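Local coordinates for Di-haem cytochrome c peroxidase family protein (Burkholderia thailandensis E264, PDB 6NX0) that carries two covalently bound c-type hemes, can hold them in an unusually stable bis-Fe(IV) state, and probably acts as a peroxidase, at residues T135-P138 / A139-A142; F387-L390 / R391-V394; S216-A219 / L220-I224; Q257-L260 / Q261-E264. All blocks are in the same frame, centred on the assembly; numbering follows the deposited sequence.

Contact 1: residues T135-P138 / A139-A142; sequences TLSP and AALA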
loop_
_atom_site.group_PDB
_atom_site.type_symbol
_atom_site.label_atom_id
_atom_site.label_comp_id
_atom_site.label_asym_id
_atom_site.label_seq_id
_atom_site.Cartn_x
_atom_site.Cartn_y
_atom_site.Cartn_z
ATOM N N THR A 135 8.781 9.827 -5.002
ATOM C CA THR A 135 10.075 10.474 -4.884
ATOM C C THR A 135 9.822 11.736 -4.061
ATOM O O THR A 135 9.119 12.650 -4.510
ATOM C CB THR A 135 10.672 10.761 -6.259
ATOM O OG1 THR A 135 10.946 9.511 -6.907
ATOM C CG2 THR A 135 11.933 11.555 -6.130
ATOM N N LEU A 136 10.296 11.725 -2.823
ATOM C CA LEU A 136 9.962 12.759 -1.850
ATOM C C LEU A 136 10.660 14.080 -2.151
ATOM O O LEU A 136 11.810 14.114 -2.608
ATOM C CB LEU A 136 10.346 12.285 -0.455
ATOM C CG LEU A 136 9.614 11.039 0.058
ATOM C CD1 LEU A 136 10.204 10.624 1.397
ATOM C CD2 LEU A 136 8.099 11.273 0.182
ATOM N N SER A 137 9.946 15.171 -1.893
ATOM C CA SER A 137 10.488 16.503 -2.043
ATOM C C SER A 137 11.572 16.746 -0.998
ATOM O O SER A 137 11.668 16.032 -0.003
ATOM C CB SER A 137 9.380 17.535 -1.869
ATOM O OG SER A 137 8.978 17.541 -0.508
ATOM N N PRO A 138 12.383 17.792 -1.163
ATOM C CA PRO A 138 13.364 18.098 -0.109
ATOM C C PRO A 138 12.737 18.344 1.257
ATOM O O PRO A 138 13.253 17.849 2.265
ATOM C CB PRO A 138 14.077 19.346 -0.657
ATOM C CG PRO A 138 13.925 19.227 -2.136
ATOM C CD PRO A 138 12.560 18.648 -2.353
ATOM N N ALA A 139 11.628 19.085 1.332
ATOM C CA ALA A 139 11.018 19.317 2.633
ATOM C C ALA A 139 10.505 18.019 3.233
ATOM O O ALA A 139 10.539 17.831 4.452
ATOM C CB ALA A 139 9.884 20.325 2.516
ATOM N N ALA A 140 10.012 17.115 2.390
ATOM C CA ALA A 140 9.531 15.835 2.902
ATOM C C ALA A 140 10.678 15.001 3.444
ATOM O O ALA A 140 10.563 14.400 4.516
ATOM C CB ALA A 140 8.785 15.086 1.804
ATOM N N LEU A 141 11.784 14.943 2.708
ATOM C CA LEU A 141 12.962 14.223 3.176
ATOM C C LEU A 141 13.495 14.789 4.482
ATOM O O LEU A 141 13.941 14.031 5.359
ATOM C CB LEU A 141 14.043 14.269 2.110
ATOM C CG LEU A 141 13.802 13.426 0.882
ATOM C CD1 LEU A 141 14.810 13.791 -0.170
ATOM C CD2 LEU A 141 13.909 11.942 1.260
ATOM N N ALA A 142 13.483 16.118 4.625
ATOM C CA ALA A 142 14.090 16.742 5.797
ATOM C C ALA A 142 13.177 16.697 7.002
ATOM O O ALA A 142 13.642 16.912 8.125
ATOM C CB ALA A 142 14.457 18.197 5.497
#
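Ser137 and Ala140 meet where the chain turns into helix 138-142. The hydroxyl OG of Ser137 accepts the backbone N of Ala140 at 3.1 Å, with an N-H...O angle of 155°. The rotation that places OG between its own backbone N and carbonyl carbon (chi1 70°) brings the oxygen round, and serine's short side chain lets the hydroxyl reach back to the amide of Ala140. The methyl CB of Ala140 sits 3.4 Å from the same OG, small enough to leave the bond clear. Ser137 O receives Leu141 N at 2.9 Å in a nearly straight bond, and Pro138 O takes Ala142 N at 2.9 Å. Proline suits the first helical position because it brings no N-H that would need an acceptor.

Before the cap, CB of Leu136 rests 3.9 Å from CB of Ala140, and its CD1 meets CD2 of Leu141 at 3.9 Å, the two leucines crossing at a slant. Further out, Ser137 OG is also hydrogen-bonded to OE1 of Gln148, Leu136 N to OE1 of Glu379, and the Leu136 side chain rests on Pro147. A serine N-cap, with apolar residues just before it and four positions after it in contact, is the N-terminal cap with its hydrophobic staple, here about 8 Å from a heme at the Leu136 side chain.

Contact 2: residues F387-L390 / R391-V394; sequences FDTL and RDAV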
loop_
_atom_site.group_PDB
_atom_site.type_symbol
_atom_site.label_atom_id
_atom_site.label_comp_id
_atom_site.label_asym_id
_atom_site.label_seq_id
_atom_site.Cartn_x
_atom_site.Cartn_y
_atom_site.Cartn_z
ATOM N N PHE A 387 10.760 4.545 8.997
ATOM C CA PHE A 387 12.088 4.006 8.716
ATOM C C PHE A 387 12.602 4.540 7.389
ATOM O O PHE A 387 11.841 4.645 6.427
ATOM C CB PHE A 387 12.065 2.481 8.656
ATOM C CG PHE A 387 11.674 1.831 9.941
ATOM C CD1 PHE A 387 12.281 2.195 11.138
ATOM C CD2 PHE A 387 10.691 0.871 9.965
ATOM C CE1 PHE A 387 11.907 1.590 12.332
ATOM C CE2 PHE A 387 10.328 0.270 11.161
ATOM C CZ PHE A 387 10.936 0.634 12.326
ATOM N N ASP A 388 13.899 4.870 7.333
ATOM C CA ASP A 388 14.485 5.359 6.088
ATOM C C ASP A 388 15.426 4.360 5.432
ATOM O O ASP A 388 15.961 4.658 4.361
ATOM C CB ASP A 388 15.196 6.717 6.281
ATOM C CG ASP A 388 16.428 6.654 7.157
ATOM O OD1 ASP A 388 16.784 5.590 7.671
ATOM O OD2 ASP A 388 17.067 7.723 7.335
ATOM N N THR A 389 15.564 3.149 5.979
ATOM C CA THR A 389 16.291 2.091 5.296
ATOM C C THR A 389 15.505 0.799 5.366
ATOM O O THR A 389 14.842 0.520 6.367
ATOM C CB THR A 389 17.675 1.814 5.885
ATOM O OG1 THR A 389 17.528 1.220 7.172
ATOM C CG2 THR A 389 18.509 3.103 5.997
ATOM N N LEU A 390 15.598 0.019 4.295
ATOM C CA LEU A 390 14.927 -1.268 4.243
ATOM C C LEU A 390 15.431 -2.187 5.344
ATOM O O LEU A 390 14.651 -2.925 5.955
ATOM C CB LEU A 390 15.135 -1.903 2.875
ATOM C CG LEU A 390 14.563 -3.318 2.709
ATOM C CD1 LEU A 390 13.035 -3.322 2.999
ATOM C CD2 LEU A 390 14.861 -3.872 1.345
ATOM N N ARG A 391 16.738 -2.150 5.636
ATOM C CA ARG A 391 17.251 -3.049 6.663
ATOM C C ARG A 391 16.619 -2.768 8.020
ATOM O O ARG A 391 16.345 -3.707 8.777
ATOM C CB ARG A 391 18.774 -2.978 6.755
ATOM C CG ARG A 391 19.318 -4.160 7.605
ATOM C CD ARG A 391 20.784 -4.074 7.921
ATOM N NE ARG A 391 21.218 -5.314 8.579
ATOM C CZ ARG A 391 21.049 -5.572 9.876
ATOM N NH1 ARG A 391 21.474 -6.736 10.374
ATOM N NH2 ARG A 391 20.468 -4.688 10.680
ATOM N N ASP A 392 16.355 -1.496 8.343
ATOM C CA ASP A 392 15.725 -1.175 9.620
ATOM C C ASP A 392 14.307 -1.725 9.676
ATOM O O ASP A 392 13.875 -2.223 10.720
ATOM C CB ASP A 392 15.711 0.342 9.862
ATOM C CG ASP A 392 17.016 0.871 10.429
ATOM O OD1 ASP A 392 17.946 0.076 10.700
ATOM O OD2 ASP A 392 17.106 2.101 10.596
ATOM N N ALA A 393 13.581 -1.658 8.558
ATOM C CA ALA A 393 12.226 -2.211 8.504
ATOM C C ALA A 393 12.228 -3.702 8.786
ATOM O O ALA A 393 11.331 -4.203 9.473
ATOM C CB ALA A 393 11.589 -1.937 7.150
ATOM N N VAL A 394 13.219 -4.426 8.252
ATOM C CA VAL A 394 13.313 -5.863 8.489
ATOM C C VAL A 394 13.781 -6.145 9.917
ATOM O O VAL A 394 13.232 -7.012 10.616
ATOM C CB VAL A 394 14.256 -6.491 7.447
ATOM C CG1 VAL A 394 14.501 -7.977 7.742
ATOM C CG2 VAL A 394 13.720 -6.303 6.036
HETATM O O HOH W 1 15.357 3.763 9.567
#
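Leu390 O accepts Val394 N at 3.1 Å, whereas Thr389 O holds Ala393 N only weakly, at 3.3 Å, as the chain winds into its first helical turn. Thr389 is the N-cap: its OG1 takes Asp392 N at 3.2 Å, with an N-H...O angle of 153°. The carboxylate carbon CG of Asp392 lies 3.3 Å from the same OG1. Water 1 bridges round the cap, accepting from Asp388 N and donating to OD2 of Asp392 at 2.6 Å. The carboxylates of Asp388 and Asp392 stand near each other, and Lys473, a long and weak ionic partner of Asp388, probably offsets part of their mutual repulsion.

The capped helix, 390-399, belongs to the second cytochrome c region and bears Tyr397, an axial ligand of the heme 2 iron. Leu390, with CG anti to its backbone N (chi1 176°), lines that heme's pocket and leans on Phe381 and Leu454, an apolar surface suited to leucine. Arg391, its chain extended from CG to NE, ends in salt bridges to Asp448 and Asp444 of helix 444-455. Phe387 lays one ring face under the carbonyl O of Asp392, which stands 4.3 Å above the plane over the centre, while CD2 approaches CA of Ala393 at 3.7 Å; alanine leaves room for the ring.

Contact 3: residues S216-A219 / L220-I224; sequences SAAA and LMRKI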
loop_
_atom_site.group_PDB
_atom_site.type_symbol
_atom_site.label_atom_id
_atom_site.label_comp_id
_atom_site.label_asym_id
_atom_site.label_seq_id
_atom_site.Cartn_x
_atom_site.Cartn_y
_atom_site.Cartn_z
ATOM N N SER A 216 -13.511 21.391 -3.912
ATOM C CA SER A 216 -14.745 20.640 -3.961
ATOM C C SER A 216 -14.838 20.009 -5.333
ATOM O O SER A 216 -14.147 20.424 -6.267
ATOM C CB SER A 216 -15.962 21.535 -3.748
ATOM O OG SER A 216 -16.109 22.388 -4.874
ATOM N N ALA A 217 -15.718 19.019 -5.449
ATOM C CA ALA A 217 -15.996 18.451 -6.766
ATOM C C ALA A 217 -16.541 19.503 -7.720
ATOM O O ALA A 217 -16.231 19.478 -8.919
ATOM C CB ALA A 217 -16.976 17.288 -6.646
ATOM N N ALA A 218 -17.362 20.434 -7.223
ATOM C CA ALA A 218 -17.898 21.483 -8.085
ATOM C C ALA A 218 -16.794 22.369 -8.644
ATOM O O ALA A 218 -16.826 22.762 -9.826
ATOM C CB ALA A 218 -18.913 22.318 -7.310
ATOM N N ALA A 219 -15.818 22.728 -7.803
ATOM C CA ALA A 219 -14.705 23.544 -8.265
ATOM C C ALA A 219 -13.854 22.778 -9.266
ATOM O O ALA A 219 -13.433 23.330 -10.290
ATOM C CB ALA A 219 -13.857 23.986 -7.065
ATOM N N LEU A 220 -13.566 21.516 -8.965
ATOM C CA LEU A 220 -12.724 20.736 -9.862
ATOM C C LEU A 220 -13.402 20.548 -11.203
ATOM O O LEU A 220 -12.750 20.618 -12.252
ATOM C CB LEU A 220 -12.394 19.391 -9.226
ATOM C CG LEU A 220 -11.553 18.436 -10.085
ATOM C CD1 LEU A 220 -10.179 19.073 -10.397
ATOM C CD2 LEU A 220 -11.414 17.074 -9.429
ATOM N N MET A 221 -14.709 20.298 -11.187
ATOM C CA MET A 221 -15.461 20.126 -12.428
ATOM C C MET A 221 -15.338 21.351 -13.310
ATOM O O MET A 221 -15.088 21.242 -14.517
ATOM C CB MET A 221 -16.929 19.857 -12.095
ATOM C CG MET A 221 -17.878 19.825 -13.273
ATOM S SD MET A 221 -19.585 19.847 -12.718
ATOM C CE MET A 221 -19.784 21.576 -12.287
ATOM N N ARG A 222 -15.523 22.537 -12.722
ATOM C CA ARG A 222 -15.460 23.766 -13.491
ATOM C C ARG A 222 -14.072 23.981 -14.050
ATOM O O ARG A 222 -13.913 24.391 -15.201
ATOM C CB ARG A 222 -15.856 24.954 -12.623
ATOM C CG ARG A 222 -17.352 25.051 -12.365
ATOM C CD ARG A 222 -17.673 26.108 -11.304
ATOM N NE ARG A 222 -19.107 26.404 -11.320
ATOM C CZ ARG A 222 -20.041 25.626 -10.782
ATOM N NH1 ARG A 222 -19.710 24.487 -10.177
ATOM N NH2 ARG A 222 -21.316 25.992 -10.847
ATOM N N LYS A 223 -13.049 23.679 -13.253
ATOM C CA LYS A 223 -11.684 23.813 -13.726
ATOM C C LYS A 223 -11.412 22.874 -14.902
ATOM O O LYS A 223 -10.917 23.299 -15.957
ATOM C CB LYS A 223 -10.730 23.540 -12.564
ATOM C CG LYS A 223 -9.267 23.589 -12.982
ATOM C CD LYS A 223 -8.338 23.581 -11.778
ATOM C CE LYS A 223 -8.439 22.327 -10.929
ATOM N NZ LYS A 223 -7.352 22.303 -9.895
ATOM N N ILE A 224 -11.725 21.583 -14.740
ATOM C CA ILE A 224 -11.440 20.607 -15.789
ATOM C C ILE A 224 -12.253 20.927 -17.035
ATOM O O ILE A 224 -11.789 20.742 -18.176
ATOM C CB ILE A 224 -11.744 19.191 -15.285
ATOM C CG1 ILE A 224 -10.756 18.761 -14.200
ATOM C CG2 ILE A 224 -11.766 18.210 -16.460
ATOM C CD1 ILE A 224 -11.033 17.369 -13.651
#
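The first turns of helix 217-225 begin at the N-cap Ser216, whose carbonyl O receives Leu220 N at 3.0 Å. Within the opening turn Ser216 OG accepts Ala219 N, also at 3.0 Å, the capping bond of a serine that can fold its hydroxyl back over the helix end (chi1 69°). The regular alpha-helical pairs follow: Met221 N to Ala217 O, and Lys223 N to Ala219 O. Three alanines fill the first positions, small residues of good helical propensity that keep the first turn slim.

Ala218 O has two donors from one residue. Arg222 N reaches it at 3.2 Å, and the guanidinium NH1 of Arg222 comes round to it at 3.4 Å, a weak bond. The arginine aliphatic chain runs along the carbonyl, with CG 3.5 Å from Ala218 O, and a twist about CD-NE (chi4 78°) brings NH1 back to the oxygen, which lies at the guanidinium edge, near its plane. NH1 also stands 3.7 Å from CB of Ala218.

The other long side chains point to partners beyond the turn. Leu220, buried, packs on Leu206 and Phe207, and Met221 on Pro245 of helix 245-260. Lys223 bends about CG-CD and puts NZ into a salt bridge with Glu116 and hydrogen bonds to Asn214 and Ala113 O. Lys223 thus ties the helix to neighbouring loops, whereas Ser216 and Arg222 spend polar atoms on the helix's own backbone; the weak NH1 bond probably restrains the guanidinium only modestly.

Contact 4: residues Q257-L260 / Q261-E264; sequences QAYL and QSDE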
loop_
_atom_site.group_PDB
_atom_site.type_symbol
_atom_site.label_atom_id
_atom_site.label_comp_id
_atom_site.label_asym_id
_atom_site.label_seq_id
_atom_site.Cartn_x
_atom_site.Cartn_y
_atom_site.Cartn_z
ATOM N N GLN A 257 -9.287 3.713 -13.085
ATOM C CA GLN A 257 -9.349 2.272 -12.893
ATOM C C GLN A 257 -8.807 1.534 -14.112
ATOM O O GLN A 257 -8.018 0.594 -13.982
ATOM C CB GLN A 257 -10.799 1.886 -12.592
ATOM C CG GLN A 257 -10.999 0.535 -11.964
ATOM C CD GLN A 257 -12.400 0.444 -11.361
ATOM O OE1 GLN A 257 -12.628 0.762 -10.172
ATOM N NE2 GLN A 257 -13.360 0.070 -12.199
ATOM N N ALA A 258 -9.177 1.970 -15.315
ATOM C CA ALA A 258 -8.672 1.315 -16.513
ATOM C C ALA A 258 -7.160 1.438 -16.618
ATOM O O ALA A 258 -6.480 0.483 -16.996
ATOM C CB ALA A 258 -9.336 1.899 -17.758
ATOM N N TYR A 259 -6.610 2.623 -16.320
ATOM C CA TYR A 259 -5.163 2.776 -16.406
ATOM C C TYR A 259 -4.466 1.898 -15.380
ATOM O O TYR A 259 -3.522 1.167 -15.707
ATOM C CB TYR A 259 -4.756 4.241 -16.227
ATOM C CG TYR A 259 -3.254 4.474 -16.113
ATOM C CD1 TYR A 259 -2.369 3.933 -17.025
ATOM C CD2 TYR A 259 -2.741 5.271 -15.103
ATOM C CE1 TYR A 259 -1.006 4.185 -16.934
ATOM C CE2 TYR A 259 -1.401 5.516 -14.998
ATOM C CZ TYR A 259 -0.527 4.968 -15.914
ATOM O OH TYR A 259 0.828 5.228 -15.827
ATOM N N LEU A 260 -4.923 1.952 -14.131
ATOM C CA LEU A 260 -4.231 1.207 -13.094
ATOM C C LEU A 260 -4.427 -0.292 -13.216
ATOM O O LEU A 260 -3.662 -1.042 -12.607
ATOM C CB LEU A 260 -4.669 1.702 -11.716
ATOM C CG LEU A 260 -4.326 3.179 -11.442
ATOM C CD1 LEU A 260 -4.762 3.614 -10.050
ATOM C CD2 LEU A 260 -2.824 3.443 -11.626
ATOM N N GLN A 261 -5.410 -0.755 -13.986
ATOM C CA GLN A 261 -5.570 -2.190 -14.211
ATOM C C GLN A 261 -4.898 -2.664 -15.497
ATOM O O GLN A 261 -4.921 -3.866 -15.784
ATOM C CB GLN A 261 -7.065 -2.577 -14.227
ATOM C CG GLN A 261 -7.765 -2.385 -12.861
ATOM C CD GLN A 261 -9.286 -2.564 -12.867
ATOM O OE1 GLN A 261 -9.930 -2.458 -11.811
ATOM N NE2 GLN A 261 -9.862 -2.827 -14.038
ATOM N N SER A 262 -4.275 -1.771 -16.260
ATOM C CA SER A 262 -3.648 -2.177 -17.504
ATOM C C SER A 262 -2.405 -3.012 -17.211
ATOM O O SER A 262 -1.793 -2.935 -16.140
ATOM C CB SER A 262 -3.311 -0.958 -18.365
ATOM O OG SER A 262 -2.282 -0.157 -17.807
ATOM N N ASP A 263 -2.025 -3.830 -18.194
ATOM C CA ASP A 263 -0.952 -4.784 -17.957
ATOM C C ASP A 263 0.372 -4.096 -17.656
ATOM O O ASP A 263 1.202 -4.651 -16.926
ATOM C CB ASP A 263 -0.801 -5.704 -19.171
ATOM C CG ASP A 263 -1.912 -6.746 -19.283
ATOM O OD1 ASP A 263 -2.712 -6.932 -18.340
ATOM O OD2 ASP A 263 -1.979 -7.403 -20.342
ATOM N N GLU A 264 0.608 -2.900 -18.200
ATOM C CA GLU A 264 1.886 -2.270 -17.924
ATOM C C GLU A 264 2.014 -1.870 -16.465
ATOM O O GLU A 264 3.124 -1.598 -16.005
ATOM C CB GLU A 264 2.105 -1.056 -18.834
ATOM C CG GLU A 264 1.255 0.160 -18.560
ATOM C CD GLU A 264 1.808 1.400 -19.274
ATOM O OE1 GLU A 264 2.986 1.379 -19.698
ATOM O OE2 GLU A 264 1.074 2.391 -19.418
HETATM O O HOH W 2 2.458 3.979 -17.376
#
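Gln261 folds back along Gln257 where helix 245-260 comes to its C-terminal end and the chain passes into a loop. Its N donates to Gln257 O at 2.9 Å, with a bent N-H...O angle of 135°. From there the side chain runs past the same carbonyl: CB passes close to Gln257 O, and CG, placed beside its own backbone N (chi1 -66°), lies 3.2 Å from it. Beyond CG the chain stays extended, CD passing CG of Gln257 and OE1 touching that CG at 3.2 Å; NE2 stays farther off, with Gln257 O as its nearest neighbour across the contact. The two glutamines lie side by side and point the same way, with amide planes nearly parallel. Long, flexible and polar, glutamine suits such a partly exposed helix end.

Next along, Ser262 grips Tyr259 O twice. Its N donates from well above the carbonyl plane at 3.1 Å, and its OG donates within that plane at 2.8 Å, so one oxygen holds the turn with two bonds from a single residue. The Tyr259 ring also makes an edge-to-face (T-shaped) contact with Phe109, while Leu260 comes within about 4 Å of a heme. Glu264 stretches back toward the tyrosine, its OE2 at the ring edge, 3.7 Å from CE1. Water 2 lies 2.6 Å from Tyr259 OH and donates weakly to Glu264 OE2.

Overall arrangement
Along the chain the order is contact 1, contact 3, contact 4 and contact 2. Contacts 1, 3 and 2 mark helix starts, each with a serine or threonine N-cap, whereas contact 4 closes helix 245-260. That helix also carries some of the residues on which contact 3 packs, though the centres of contacts 3 and 4 are 25 Å apart. Contact 2 lies in the second cytochrome c range and the other three in the di-haem cytochrome c peroxidase range; contacts 2 and 3, 40 Å apart between centres, fall on opposite sides of the chain's centre. Contact 1 approaches contact 2 to about 7 Å between nearest atoms. Two of these helix ends thus border hemes: contact 4, probably at heme 1, and contact 2 at heme 2.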